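Local structure of thiosulfate reductase (Thermus thermophilus, 2VPZ) at residues P237-T241 against A686-K690. The protein is a molybdenum-containing oxidoreductase, also called polysulfide reductase, that binds molybdopterin guanine dinucleotide and a [4Fe-4S] cluster and probably reduces sulfur compounds. Residues are numbered along the deposited sequence; the frame is centred on the assembly and turned at random.
Sequences PRFST and ARIRK. With MGD (2-amino-5,6-dimercapto-7-methyl-3,7,8a,9-tetrahydro-8-oxa-1,3,9,10-tetraaza-anthracen-4-one guanosine dinucleotide), chain I.
The carbonyl oxygen O of R687 receives the backbone N of F239 at 2.6 Å, the donor tilted 31° from the carbonyl plane, and CA of R238 offers the same oxygen a CH...O contact at 3.4 Å. R687 repays the bond with its side chain: NH1 reaches O of F239 at 2.8 Å, in the carbonyl plane and close to the guanidinium plane, while water 1 links NH1 to OG1 of T241. With CG anti to the carbonyl carbon (chi1 -64°), the arginine crosses F239 at about a right angle, CB against CB, and its CD meets the edge of the phenyl ring at CD2. A long, flexible arginine suits this place because its methylenes pack on the phenylalanine while its head serves a carbonyl, and NH2 forms a salt bridge with an acidic side chain of another protein chain. A leucine here would probably leave O of F239 and that acidic group without their mate. The two loops run nearly antiparallel, and a single beta bridge joins R238 and I688; at its far end N of R689 makes a weak bond to O of P237 (3.3 Å), and CD of R689 packs on the proline CB. I688 fills in with CD1 against CG of R238, whose guanidinium turns to the cofactor: NH2 gives O3' of MGD a bond of 2.7 Å and NE a weaker one, while E212 pairs with NH1. P237 sets its CD over the face of the guanine, near N3 and C4, where a rigid ring packs well against a flat base. This pocket-lining loop follows strand 231-235 of a parallel sheet and leads toward strand 248-250, where W249 meets F239 edge-to-face; the partner loop connects strands 676-683 and 692-696 of the dinucleotide-binding domain's mixed sheet.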
loop_
_atom_site.group_PDB
_atom_site.type_symbol
_atom_site.label_atom_id
_atom_site.label_comp_id
_atom_site.label_asym_id
_atom_site.label_seq_id
_atom_site.Cartn_x
_atom_site.Cartn_y
_atom_site.Cartn_z
ATOM N N PRO A 237 8.254 -20.744 22.004
ATOM C CA PRO A 237 9.248 -19.731 22.411
ATOM C C PRO A 237 9.869 -19.039 21.160
ATOM O O PRO A 237 10.654 -18.097 21.287
ATOM C CB PRO A 237 10.285 -20.519 23.223
ATOM C CG PRO A 237 10.140 -21.952 22.741
ATOM C CD PRO A 237 8.652 -22.089 22.448
ATOM N N ARG A 238 9.487 -19.520 19.968
ATOM C CA ARG A 238 10.021 -19.013 18.675
ATOM C C ARG A 238 8.888 -18.470 17.744
ATOM O O ARG A 238 7.845 -19.116 17.608
ATOM C CB ARG A 238 10.792 -20.142 17.941
ATOM C CG ARG A 238 11.852 -19.697 16.883
ATOM C CD ARG A 238 12.322 -20.882 16.004
ATOM N NE ARG A 238 11.225 -21.786 15.663
ATOM C CZ ARG A 238 10.689 -21.931 14.444
ATOM N NH1 ARG A 238 11.159 -21.223 13.426
ATOM N NH2 ARG A 238 9.674 -22.776 14.238
ATOM N N PHE A 239 9.081 -17.297 17.124
ATOM C CA PHE A 239 8.099 -16.694 16.188
ATOM C C PHE A 239 8.236 -17.397 14.820
ATOM O O PHE A 239 8.874 -16.868 13.888
ATOM C CB PHE A 239 8.278 -15.167 15.989
ATOM C CG PHE A 239 7.093 -14.476 15.264
ATOM C CD1 PHE A 239 5.938 -14.126 15.968
ATOM C CD2 PHE A 239 7.162 -14.132 13.910
ATOM C CE1 PHE A 239 4.856 -13.464 15.353
ATOM C CE2 PHE A 239 6.079 -13.461 13.254
ATOM C CZ PHE A 239 4.930 -13.142 13.994
ATOM N N SER A 240 7.619 -18.572 14.709
ATOM C CA SER A 240 7.628 -19.431 13.510
ATOM C C SER A 240 6.763 -18.952 12.324
ATOM O O SER A 240 6.178 -17.852 12.358
ATOM C CB SER A 240 7.174 -20.855 13.862
ATOM O OG SER A 240 5.750 -20.956 13.956
ATOM N N THR A 241 6.664 -19.785 11.290
ATOM C CA THR A 241 5.862 -19.478 10.110
ATOM C C THR A 241 4.375 -19.434 10.495
ATOM O O THR A 241 3.654 -18.489 10.116
ATOM C CB THR A 241 6.045 -20.508 8.937
ATOM O OG1 THR A 241 7.383 -20.482 8.442
ATOM C CG2 THR A 241 5.039 -20.185 7.798
ATOM N N ALA A 686 15.621 -11.264 15.278
ATOM C CA ALA A 686 14.665 -11.533 16.329
ATOM C C ALA A 686 13.299 -12.097 15.926
ATOM O O ALA A 686 12.580 -11.524 15.090
ATOM C CB ALA A 686 14.464 -10.296 17.227
ATOM N N ARG A 687 12.970 -13.236 16.544
ATOM C CA ARG A 687 11.762 -14.043 16.406
ATOM C C ARG A 687 11.988 -15.153 17.435
ATOM O O ARG A 687 11.417 -16.231 17.316
ATOM C CB ARG A 687 11.628 -14.719 15.037
ATOM C CG ARG A 687 11.487 -13.834 13.808
ATOM C CD ARG A 687 10.506 -14.471 12.787
ATOM N NE ARG A 687 11.080 -14.865 11.510
ATOM C CZ ARG A 687 10.720 -15.939 10.810
ATOM N NH1 ARG A 687 9.778 -16.747 11.275
ATOM N NH2 ARG A 687 11.290 -16.208 9.626
ATOM N N ILE A 688 12.851 -14.910 18.415
ATOM C CA ILE A 688 13.144 -15.915 19.442
ATOM C C ILE A 688 13.492 -15.298 20.810
ATOM O O ILE A 688 14.037 -14.186 20.874
ATOM C CB ILE A 688 14.334 -16.890 18.961
ATOM C CG1 ILE A 688 14.421 -18.145 19.828
ATOM C CG2 ILE A 688 15.675 -16.106 18.925
ATOM C CD1 ILE A 688 14.719 -19.486 19.056
ATOM N N ARG A 689 13.136 -15.988 21.892
ATOM C CA ARG A 689 13.451 -15.547 23.266
ATOM C C ARG A 689 15.014 -15.568 23.434
ATOM O O ARG A 689 15.716 -16.155 22.595
ATOM C CB ARG A 689 12.772 -16.458 24.309
ATOM C CG ARG A 689 11.230 -16.555 24.182
ATOM C CD ARG A 689 10.593 -17.520 25.209
ATOM N NE ARG A 689 11.301 -17.540 26.493
ATOM C CZ ARG A 689 10.904 -16.974 27.625
ATOM N NH1 ARG A 689 9.760 -16.308 27.683
ATOM N NH2 ARG A 689 11.653 -17.070 28.719
ATOM N N LYS A 690 15.549 -14.941 24.492
ATOM C CA LYS A 690 16.994 -14.828 24.773
ATOM C C LYS A 690 17.642 -16.071 25.443
ATOM O O LYS A 690 18.876 -16.203 25.516
ATOM C CB LYS A 690 17.291 -13.563 25.617
ATOM C CG LYS A 690 16.881 -12.236 24.956
ATOM C CD LYS A 690 17.267 -10.992 25.769
ATOM C CE LYS A 690 16.735 -9.698 25.124
ATOM N NZ LYS A 690 17.452 -8.449 25.555
HETATM P PB MGD I . 6.935 -29.582 17.190
HETATM O O1B MGD I . 8.078 -30.165 17.923
HETATM O O2B MGD I . 5.628 -29.514 17.800
HETATM O O3B MGD I . 7.057 -30.491 15.879
HETATM O O3A MGD I . 7.058 -31.286 13.462
HETATM P PA MGD I . 6.109 -30.869 14.650
HETATM O O1A MGD I . 5.305 -32.065 14.857
HETATM O O2A MGD I . 5.315 -29.725 14.231
HETATM O "O5'" MGD I . 7.276 -28.133 16.734
HETATM C "C5'" MGD I . 8.545 -27.542 16.442
HETATM C "C4'" MGD I . 8.350 -26.188 17.103
HETATM O "O4'" MGD I . 8.324 -26.533 18.478
HETATM C "C3'" MGD I . 9.485 -25.137 16.975
HETATM O "O3'" MGD I . 8.958 -23.842 16.587
HETATM C "C2'" MGD I . 10.090 -25.015 18.397
HETATM O "O2'" MGD I . 10.210 -23.638 18.731
HETATM C "C1'" MGD I . 8.952 -25.501 19.260
HETATM N N9 MGD I . 9.186 -25.723 20.713
HETATM C C8 MGD I . 10.355 -26.127 21.303
HETATM N N7 MGD I . 10.228 -26.223 22.657
HETATM C C5 MGD I . 8.956 -25.849 22.949
HETATM C C6 MGD I . 8.184 -25.641 24.191
HETATM O O6 MGD I . 8.734 -25.943 25.256
HETATM N N1 MGD I . 6.919 -25.234 24.111
HETATM C C2 MGD I . 6.334 -24.923 22.922
HETATM N N2 MGD I . 5.021 -24.498 22.888
HETATM N N3 MGD I . 6.984 -25.079 21.727
HETATM C C4 MGD I . 8.267 -25.528 21.673
HETATM C C10 MGD I . 7.745 -32.498 13.233
HETATM C C11 MGD I . 6.876 -33.249 12.277
HETATM O O11 MGD I . 6.912 -32.566 11.015
HETATM C C12 MGD I . 7.150 -34.775 12.243
HETATM S S12 MGD I . 7.191 -35.698 13.650
HETATM C C13 MGD I . 7.365 -35.476 11.072
HETATM S S13 MGD I . 7.538 -37.170 11.094
HETATM C C14 MGD I . 7.418 -34.764 9.745
HETATM N N15 MGD I . 8.706 -34.568 9.190
HETATM C C16 MGD I . 8.952 -33.559 8.293
HETATM C C17 MGD I . 10.273 -33.303 7.617
HETATM O O17 MGD I . 11.238 -34.089 7.825
HETATM N N18 MGD I . 10.386 -32.270 6.713
HETATM C C19 MGD I . 9.320 -31.449 6.535
HETATM N N19 MGD I . 9.498 -30.422 5.726
HETATM N N20 MGD I . 8.084 -31.558 7.127
HETATM C C21 MGD I . 7.873 -32.620 7.964
HETATM N N22 MGD I . 6.727 -32.804 8.601
HETATM C C23 MGD I . 6.632 -33.473 9.855
HETATM O O HOH W 1 9.697 -18.988 8.961
#